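Local coordinates for protein geranyltranstransferase (Legionella pneumophila subsp. pneumophila, PDB 3LOM) that probably condenses isopentenyl diphosphate with allylic diphosphates to make farnesyl and perhaps longer prenyl diphosphates, with magnesium as cofactor, at residues A[78-81]-A[82-85]; A[124-127]-A[128-131]; A[147-150]-A[151-155]; A[193-196]-A[197-201]. All coordinates share one frame; numbering follows the deposited sequence.

Contact 1: residues A[78-81]-A[82-85]; sequences ALEL and THCY
Thr82 packs back against the turn before it: its OG1 lies 3.0 Å from Ala78 O, the same carbonyl that accepts the hydrogen bond from Thr82 N. With OG1 anti to the carbonyl carbon (chi1 -56°), the hydroxyl hangs beside the backbone N and reaches back along the helix, while CG2 stands anti to the backbone N. This is the tight side. Ala127 of helix 113-135 presses on Thr82, and Leu79, one residue after Ala78, leans on Leu192, Cys196 and Met199 of helix 178-201. Backbone bonds from i+4 to i, such as Cys84 N to Glu80 O at 2.7 Å, continue the regular helix. Both segments belong to helix 69-91, one of the long core helices of the all-helical polyprenyl synthase fold. The more open end is His83, which is partly exposed; Glu80, buried beside it and packed on Pro55, runs alongside in the same direction. Glu80 OE1 comes to the ring edge, 3.3 Å from His83 CD2, with the carboxylate nearly perpendicular to the ring (84°). It approaches a carbon there, and OE1 stays 4.4 Å from His83 NE2. Arg54 of helix 53-64 also packs on His83, whose side chain reaches a bound phosphate ion, probably from the crystallisation liquor.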
loop_
_atom_site.group_PDB
_atom_site.type_symbol
_atom_site.label_atom_id
_atom_site.label_comp_id
_atom_site.label_asym_id
_atom_site.label_seq_id
_atom_site.Cartn_x
_atom_site.Cartn_y
_atom_site.Cartn_z
ATOM N N ALA A 78 -4.784 -10.261 5.512
ATOM C CA ALA A 78 -4.555 -8.850 5.207
ATOM C C ALA A 78 -3.794 -8.128 6.310
ATOM O O ALA A 78 -2.898 -7.330 6.032
ATOM C CB ALA A 78 -5.862 -8.169 4.945
ATOM N N LEU A 79 -4.129 -8.427 7.560
ATOM C CA LEU A 79 -3.398 -7.875 8.692
ATOM C C LEU A 79 -1.964 -8.327 8.799
ATOM O O LEU A 79 -1.089 -7.511 9.099
ATOM C CB LEU A 79 -4.094 -8.205 9.995
ATOM C CG LEU A 79 -4.701 -7.008 10.694
ATOM C CD1 LEU A 79 -5.666 -7.565 11.660
ATOM C CD2 LEU A 79 -3.660 -6.154 11.406
ATOM N N GLU A 80 -1.722 -9.623 8.596
ATOM C CA GLU A 80 -0.359 -10.142 8.628
ATOM C C GLU A 80 0.470 -9.621 7.480
ATOM O O GLU A 80 1.632 -9.296 7.679
ATOM C CB GLU A 80 -0.300 -11.665 8.655
ATOM C CG GLU A 80 0.355 -12.237 9.910
ATOM C CD GLU A 80 1.603 -11.498 10.360
ATOM O OE1 GLU A 80 1.574 -10.897 11.459
ATOM O OE2 GLU A 80 2.607 -11.519 9.623
ATOM N N LEU A 81 -0.133 -9.537 6.292
ATOM C CA LEU A 81 0.531 -8.961 5.121
ATOM C C LEU A 81 0.962 -7.512 5.366
ATOM O O LEU A 81 2.101 -7.146 5.044
ATOM C CB LEU A 81 -0.360 -9.053 3.873
ATOM C CG LEU A 81 -0.458 -10.396 3.138
ATOM C CD1 LEU A 81 -1.672 -10.410 2.229
ATOM C CD2 LEU A 81 0.802 -10.677 2.341
ATOM N N THR A 82 0.063 -6.708 5.949
ATOM C CA THR A 82 0.378 -5.315 6.326
ATOM C C THR A 82 1.485 -5.271 7.383
ATOM O O THR A 82 2.488 -4.595 7.191
ATOM C CB THR A 82 -0.877 -4.515 6.793
ATOM O OG1 THR A 82 -1.882 -4.543 5.767
ATOM C CG2 THR A 82 -0.511 -3.052 7.083
ATOM N N HIS A 83 1.324 -6.027 8.465
ATOM C CA HIS A 83 2.347 -6.106 9.513
ATOM C C HIS A 83 3.703 -6.522 8.951
ATOM O O HIS A 83 4.716 -5.886 9.254
ATOM C CB HIS A 83 1.907 -7.066 10.622
ATOM C CG HIS A 83 2.912 -7.236 11.722
ATOM N ND1 HIS A 83 3.439 -6.172 12.423
ATOM C CD2 HIS A 83 3.467 -8.349 12.256
ATOM C CE1 HIS A 83 4.281 -6.622 13.337
ATOM N NE2 HIS A 83 4.317 -7.941 13.256
ATOM N N CYS A 84 3.704 -7.559 8.107
ATOM C CA CYS A 84 4.936 -8.106 7.537
ATOM C C CYS A 84 5.653 -7.115 6.636
ATOM O O CYS A 84 6.868 -6.950 6.769
ATOM C CB CYS A 84 4.687 -9.430 6.789
ATOM S SG CYS A 84 6.203 -10.271 6.257
ATOM N N TYR A 85 4.916 -6.457 5.736
ATOM C CA TYR A 85 5.486 -5.375 4.915
ATOM C C TYR A 85 6.221 -4.339 5.771
ATOM O O TYR A 85 7.367 -3.981 5.473
ATOM C CB TYR A 85 4.423 -4.720 4.004
ATOM C CG TYR A 85 4.217 -3.215 4.183
ATOM C CD1 TYR A 85 5.192 -2.284 3.798
ATOM C CD2 TYR A 85 3.037 -2.729 4.737
ATOM C CE1 TYR A 85 4.995 -0.921 3.987
ATOM C CE2 TYR A 85 2.827 -1.375 4.920
ATOM C CZ TYR A 85 3.803 -0.477 4.542
ATOM O OH TYR A 85 3.582 0.867 4.730
#

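Contact 2: residues A[124-127]-A[128-131]; sequences QALA and IEVL
Leu126 overlaps Val130 one turn further along the helix, with CD1 of Leu126 lying 3.9 Å from CG2 of Val130 as the two side chains cross obliquely. The Leu126 side chain leaves with CG anti to its own N (chi1 -174°), and this swings the branched end toward the following turn. Val130 CG2 also sits 3.2 Å from Leu126 O. That carbonyl takes a nearly linear hydrogen bond from Val130 N at 2.8 Å, with an N-H...O angle of 179°. Ile128 reaches the other way: its CD1 stops 3.4 Å from Gln124 O, a methyl resting on a backbone carbonyl of the preceding turn. Leu131 does much the same, its CG lying 3.3 Å from Ala127 O, the acceptor for Leu131 N. Toward helix 69-91, Leu126 packs on Leu81. At the start of the segment Gln124 NE2 is hydrogen-bonded to Asp121 O of the second subunit, while Gln124 and Ala125 pack on Gln124 of that subunit. Helix 113-135 thus has one flank on the core of its own chain and another on the partner, as befits a dimer-interface helix in the isoprenoid synthase fold.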
loop_
_atom_site.group_PDB
_atom_site.type_symbol
_atom_site.label_atom_id
_atom_site.label_comp_id
_atom_site.label_asym_id
_atom_site.label_seq_id
_atom_site.Cartn_x
_atom_site.Cartn_y
_atom_site.Cartn_z
ATOM N N GLN A 124 1.874 -4.672 0.891
ATOM C CA GLN A 124 0.909 -3.627 1.242
ATOM C C GLN A 124 -0.266 -3.640 0.278
ATOM O O GLN A 124 -1.417 -3.695 0.712
ATOM C CB GLN A 124 1.542 -2.218 1.314
ATOM C CG GLN A 124 0.477 -1.089 1.380
ATOM C CD GLN A 124 0.945 0.228 1.992
ATOM O OE1 GLN A 124 0.212 0.834 2.780
ATOM N NE2 GLN A 124 2.148 0.689 1.623
ATOM N N ALA A 125 0.035 -3.617 -1.021
ATOM C CA ALA A 125 -0.989 -3.728 -2.053
ATOM C C ALA A 125 -1.771 -5.052 -1.984
ATOM O O ALA A 125 -2.983 -5.056 -2.215
ATOM C CB ALA A 125 -0.382 -3.538 -3.426
ATOM N N LEU A 126 -1.089 -6.156 -1.657
ATOM C CA LEU A 126 -1.744 -7.474 -1.625
ATOM C C LEU A 126 -2.814 -7.565 -0.545
ATOM O O LEU A 126 -3.917 -8.047 -0.813
ATOM C CB LEU A 126 -0.747 -8.639 -1.492
ATOM C CG LEU A 126 -1.380 -10.045 -1.594
ATOM C CD1 LEU A 126 -2.118 -10.254 -2.923
ATOM C CD2 LEU A 126 -0.385 -11.176 -1.339
ATOM N N ALA A 127 -2.480 -7.086 0.653
ATOM C CA ALA A 127 -3.407 -7.007 1.782
ATOM C C ALA A 127 -4.742 -6.386 1.386
ATOM O O ALA A 127 -5.797 -6.888 1.767
ATOM C CB ALA A 127 -2.783 -6.218 2.900
ATOM N N ILE A 128 -4.676 -5.318 0.593
ATOM C CA ILE A 128 -5.854 -4.627 0.074
ATOM C C ILE A 128 -6.551 -5.425 -1.040
ATOM O O ILE A 128 -7.782 -5.504 -1.046
ATOM C CB ILE A 128 -5.486 -3.190 -0.368
ATOM C CG1 ILE A 128 -4.966 -2.407 0.839
ATOM C CG2 ILE A 128 -6.674 -2.461 -0.989
ATOM C CD1 ILE A 128 -3.927 -1.370 0.487
ATOM N N GLU A 129 -5.778 -6.022 -1.958
ATOM C CA GLU A 129 -6.323 -6.914 -3.008
ATOM C C GLU A 129 -7.119 -8.076 -2.418
ATOM O O GLU A 129 -8.254 -8.320 -2.818
ATOM C CB GLU A 129 -5.210 -7.453 -3.922
ATOM C CG GLU A 129 -5.703 -8.247 -5.147
ATOM C CD GLU A 129 -4.729 -8.229 -6.327
ATOM O OE1 GLU A 129 -5.171 -8.513 -7.462
ATOM O OE2 GLU A 129 -3.534 -7.925 -6.139
ATOM N N VAL A 130 -6.510 -8.766 -1.455
ATOM C CA VAL A 130 -7.122 -9.874 -0.725
ATOM C C VAL A 130 -8.443 -9.474 -0.050
ATOM O O VAL A 130 -9.425 -10.220 -0.126
ATOM C CB VAL A 130 -6.128 -10.463 0.312
ATOM C CG1 VAL A 130 -6.792 -11.501 1.214
ATOM C CG2 VAL A 130 -4.944 -11.077 -0.405
ATOM N N LEU A 131 -8.466 -8.301 0.588
ATOM C CA LEU A 131 -9.688 -7.794 1.212
ATOM C C LEU A 131 -10.777 -7.585 0.176
ATOM O O LEU A 131 -11.874 -8.101 0.329
ATOM C CB LEU A 131 -9.443 -6.492 1.974
ATOM C CG LEU A 131 -8.697 -6.563 3.306
ATOM C CD1 LEU A 131 -8.334 -5.164 3.765
ATOM C CD2 LEU A 131 -9.475 -7.302 4.381
#

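Contact 3: residues A[147-150]-A[151-155]; sequences ITQV and LVNAS
The side-chain amides of Gln149 and Asn153 have nearly parallel planes, 17° apart, yet they do not stack: the side chains cross at a slant, and the near approach is from Asn153 OD1 to the aliphatic Gln149 CG, at 3.7 Å. Both lie on helix 141-155 of the helical bundle of this family, one turn apart on a partly exposed flank that the second subunit reaches through Leu132, packed on Gln149, and Glu129, packed on Asn153. Gln149 bends at chi2 (98°), which turns its amide off the line of the first bonds. Asn153 has CG beside its own N, and its CG comes 3.2 Å from Gln149 O. That oxygen is the acceptor for Asn153 N at 2.9 Å. Round the helix the side chains turn to the rest of the chain: Val150 packs on Met199 and on Glu198 of helix 178-201, and Leu151 touches Met199, Leu131 of helix 113-135 and Thr82 of helix 69-91. Val152 CB lies 3.4 Å from Thr148 O, which takes the hydrogen bond from Val152 N. Thr148 sends its own hydroxyl back to Val144 O. At the far end Ala154 N bonds Val150 O with an N-H...O angle of 145°, and Ala154 CB rests 3.4 Å from the same oxygen.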
loop_
_atom_site.group_PDB
_atom_site.type_symbol
_atom_site.label_atom_id
_atom_site.label_comp_id
_atom_site.label_asym_id
_atom_site.label_seq_id
_atom_site.Cartn_x
_atom_site.Cartn_y
_atom_site.Cartn_z
ATOM N N ILE A 147 -14.259 -2.111 6.150
ATOM C CA ILE A 147 -13.205 -3.007 6.652
ATOM C C ILE A 147 -11.826 -2.574 6.131
ATOM O O ILE A 147 -10.845 -2.526 6.887
ATOM C CB ILE A 147 -13.500 -4.497 6.283
ATOM C CG1 ILE A 147 -14.575 -5.072 7.211
ATOM C CG2 ILE A 147 -12.232 -5.376 6.347
ATOM C CD1 ILE A 147 -15.300 -6.268 6.646
ATOM N N THR A 148 -11.773 -2.232 4.847
ATOM C CA THR A 148 -10.525 -1.844 4.191
ATOM C C THR A 148 -10.095 -0.444 4.652
ATOM O O THR A 148 -8.894 -0.169 4.773
ATOM C CB THR A 148 -10.651 -1.929 2.651
ATOM O OG1 THR A 148 -11.323 -3.143 2.294
ATOM C CG2 THR A 148 -9.279 -1.909 1.981
ATOM N N GLN A 149 -11.085 0.409 4.931
ATOM C CA GLN A 149 -10.877 1.740 5.520
ATOM C C GLN A 149 -10.119 1.662 6.837
ATOM O O GLN A 149 -9.147 2.389 7.035
ATOM C CB GLN A 149 -12.223 2.435 5.747
ATOM C CG GLN A 149 -12.158 3.955 5.838
ATOM C CD GLN A 149 -12.510 4.637 4.527
ATOM O OE1 GLN A 149 -11.629 5.116 3.810
ATOM N NE2 GLN A 149 -13.800 4.681 4.205
ATOM N N VAL A 150 -10.553 0.769 7.722
ATOM C CA VAL A 150 -9.898 0.563 9.017
ATOM C C VAL A 150 -8.386 0.272 8.907
ATOM O O VAL A 150 -7.586 0.894 9.611
ATOM C CB VAL A 150 -10.606 -0.544 9.834
ATOM C CG1 VAL A 150 -9.857 -0.827 11.131
ATOM C CG2 VAL A 150 -12.060 -0.157 10.134
ATOM N N LEU A 151 -8.009 -0.647 8.011
ATOM C CA LEU A 151 -6.612 -1.062 7.839
ATOM C C LEU A 151 -5.754 0.047 7.251
ATOM O O LEU A 151 -4.642 0.301 7.704
ATOM C CB LEU A 151 -6.521 -2.304 6.936
ATOM C CG LEU A 151 -5.150 -2.958 6.704
ATOM C CD1 LEU A 151 -4.560 -3.529 7.989
ATOM C CD2 LEU A 151 -5.269 -4.055 5.665
ATOM N N VAL A 152 -6.296 0.695 6.233
ATOM C CA VAL A 152 -5.613 1.733 5.498
ATOM C C VAL A 152 -5.478 3.065 6.298
ATOM O O VAL A 152 -4.486 3.792 6.142
ATOM C CB VAL A 152 -6.276 1.846 4.096
ATOM C CG1 VAL A 152 -6.543 3.251 3.693
ATOM C CG2 VAL A 152 -5.412 1.129 3.055
ATOM N N ASN A 153 -6.442 3.349 7.181
ATOM C CA ASN A 153 -6.332 4.479 8.116
ATOM C C ASN A 153 -5.275 4.202 9.178
ATOM O O ASN A 153 -4.530 5.102 9.562
ATOM C CB ASN A 153 -7.673 4.798 8.808
ATOM C CG ASN A 153 -8.690 5.468 7.880
ATOM O OD1 ASN A 153 -9.867 5.586 8.225
ATOM N ND2 ASN A 153 -8.245 5.909 6.712
ATOM N N ALA A 154 -5.207 2.956 9.646
ATOM C CA ALA A 154 -4.279 2.606 10.722
ATOM C C ALA A 154 -2.845 2.469 10.213
ATOM O O ALA A 154 -1.892 2.697 10.963
ATOM C CB ALA A 154 -4.721 1.324 11.427
ATOM N N SER A 155 -2.703 2.110 8.938
ATOM C CA SER A 155 -1.396 1.781 8.360
ATOM C C SER A 155 -0.734 2.981 7.696
ATOM O O SER A 155 0.483 2.999 7.489
ATOM C CB SER A 155 -1.532 0.658 7.329
ATOM O OG SER A 155 -2.178 1.146 6.167
#

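Contact 4: residues A[193-196]-A[197-201]; sequences ILAC and FEMVL
Phe197 turns its ring back along the helix because CG stands anti to its carbonyl carbon (chi1 -51°), and Met199 curls the same way until a bend at chi3 (-63°) folds its terminal methyl over the preceding turn. The Phe197 ring therefore lies beside residues 193-196: CD2 is 3.3 Å from Ile193 O, and Ile193 CG2 makes a looser apolar contact with Phe197 CE2 at 4.2 Å. Cys196 CB sits over one face of the ring, whereas Leu194 O lies at its edge, in the ring plane. Leu194 O also accepts from two amides, a good bond from Glu198 N at 3.0 Å and a weak, bent one from Phe197 N. The Met199 methyl does two things: CE touches Ala195 CB at 3.9 Å and comes 3.2 Å from Ala195 O, the acceptor for Met199 N at 2.8 Å. Glu198 packs its CG 3.4 Å from Leu194 O, but its carboxylate leads elsewhere, to a salt bridge between OE2 and Arg216 NE on helix 209-236. Within the all-alpha prenyltransferase architecture, helix 178-201 is a core helix with neighbours on several flanks: Met199 packs on Ile75 and Val200 on Leu72 of helix 69-91, Ala195 on Val150 of helix 141-155, Phe197 on Ala61 of helix 53-64, and Ile193 on Ile222 of helix 209-236.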
loop_
_atom_site.group_PDB
_atom_site.type_symbol
_atom_site.label_atom_id
_atom_site.label_comp_id
_atom_site.label_asym_id
_atom_site.label_seq_id
_atom_site.Cartn_x
_atom_site.Cartn_y
_atom_site.Cartn_z
ATOM N N ILE A 193 -2.846 -3.004 15.905
ATOM C CA ILE A 193 -3.411 -3.945 16.882
ATOM C C ILE A 193 -4.905 -3.695 17.128
ATOM O O ILE A 193 -5.697 -4.644 17.186
ATOM C CB ILE A 193 -2.604 -3.948 18.196
ATOM C CG1 ILE A 193 -1.258 -4.639 17.957
ATOM C CG2 ILE A 193 -3.370 -4.652 19.314
ATOM C CD1 ILE A 193 -0.175 -4.307 18.958
ATOM N N LEU A 194 -5.279 -2.419 17.224
ATOM C CA LEU A 194 -6.676 -2.010 17.374
ATOM C C LEU A 194 -7.507 -2.391 16.148
ATOM O O LEU A 194 -8.670 -2.790 16.280
ATOM C CB LEU A 194 -6.754 -0.499 17.614
ATOM C CG LEU A 194 -7.819 0.107 18.528
ATOM C CD1 LEU A 194 -7.942 -0.660 19.843
ATOM C CD2 LEU A 194 -7.480 1.577 18.789
ATOM N N ALA A 195 -6.896 -2.285 14.965
ATOM C CA ALA A 195 -7.528 -2.691 13.703
ATOM C C ALA A 195 -8.004 -4.160 13.655
ATOM O O ALA A 195 -8.960 -4.462 12.946
ATOM C CB ALA A 195 -6.620 -2.382 12.528
ATOM N N CYS A 196 -7.357 -5.050 14.416
ATOM C CA CYS A 196 -7.785 -6.456 14.527
ATOM C C CYS A 196 -9.213 -6.557 15.021
ATOM O O CYS A 196 -10.025 -7.302 14.475
ATOM C CB CYS A 196 -6.893 -7.243 15.490
ATOM S SG CYS A 196 -5.150 -7.272 15.076
ATOM N N PHE A 197 -9.504 -5.775 16.053
ATOM C CA PHE A 197 -10.809 -5.747 16.675
ATOM C C PHE A 197 -11.779 -4.914 15.841
ATOM O O PHE A 197 -12.937 -5.293 15.670
ATOM C CB PHE A 197 -10.675 -5.234 18.109
ATOM C CG PHE A 197 -9.618 -5.955 18.905
ATOM C CD1 PHE A 197 -9.925 -7.120 19.594
ATOM C CD2 PHE A 197 -8.308 -5.479 18.948
ATOM C CE1 PHE A 197 -8.947 -7.796 20.318
ATOM C CE2 PHE A 197 -7.325 -6.152 19.658
ATOM C CZ PHE A 197 -7.643 -7.309 20.351
ATOM N N GLU A 198 -11.291 -3.812 15.280
ATOM C CA GLU A 198 -12.141 -2.907 14.497
ATOM C C GLU A 198 -12.584 -3.465 13.143
ATOM O O GLU A 198 -13.720 -3.225 12.724
ATOM C CB GLU A 198 -11.474 -1.539 14.309
ATOM C CG GLU A 198 -11.299 -0.720 15.585
ATOM C CD GLU A 198 -12.554 0.034 16.014
ATOM O OE1 GLU A 198 -13.558 0.057 15.265
ATOM O OE2 GLU A 198 -12.524 0.619 17.115
ATOM N N MET A 199 -11.696 -4.191 12.457
ATOM C CA MET A 199 -12.061 -4.855 11.192
ATOM C C MET A 199 -13.068 -5.989 11.435
ATOM O O MET A 199 -13.974 -6.200 10.629
ATOM C CB MET A 199 -10.826 -5.363 10.435
ATOM C CG MET A 199 -10.099 -4.294 9.614
ATOM S SD MET A 199 -8.605 -4.848 8.746
ATOM C CE MET A 199 -7.672 -5.269 10.127
ATOM N N VAL A 200 -12.903 -6.691 12.559
ATOM C CA VAL A 200 -13.833 -7.726 13.011
ATOM C C VAL A 200 -15.220 -7.128 13.310
ATOM O O VAL A 200 -16.244 -7.707 12.933
ATOM C CB VAL A 200 -13.228 -8.526 14.221
ATOM C CG1 VAL A 200 -14.299 -9.113 15.130
ATOM C CG2 VAL A 200 -12.306 -9.636 13.722
ATOM N N LEU A 201 -15.239 -5.951 13.941
ATOM C CA LEU A 201 -16.483 -5.237 14.265
ATOM C C LEU A 201 -17.235 -4.726 13.038
ATOM O O LEU A 201 -18.465 -4.682 13.038
ATOM C CB LEU A 201 -16.213 -4.078 15.228
ATOM C CG LEU A 201 -16.006 -4.464 16.695
ATOM C CD1 LEU A 201 -15.349 -3.324 17.454
ATOM C CD2 LEU A 201 -17.318 -4.893 17.367
#

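The four contacts lie in chain order on four different helices: 69-91, 113-135, 141-155 and 178-201. Contact 1 touches each of the others, with centres about 9 Å from contact 2, 12 Å from contact 3 and 14 Å from contact 4. Contact 3 bridges contacts 2 and 4, its centre about 11 and 9 Å away; those two do not touch, their nearest atoms about 5 Å apart. Between contacts 2 and 3, Ile128 CD1 packs 3.9 Å from Val152 CG2. Contacts 2 and 3 face the second subunit and contact 1 reaches it through Tyr85, whereas contact 4 meets no other chain, so the group runs from dimer interface into the helical core.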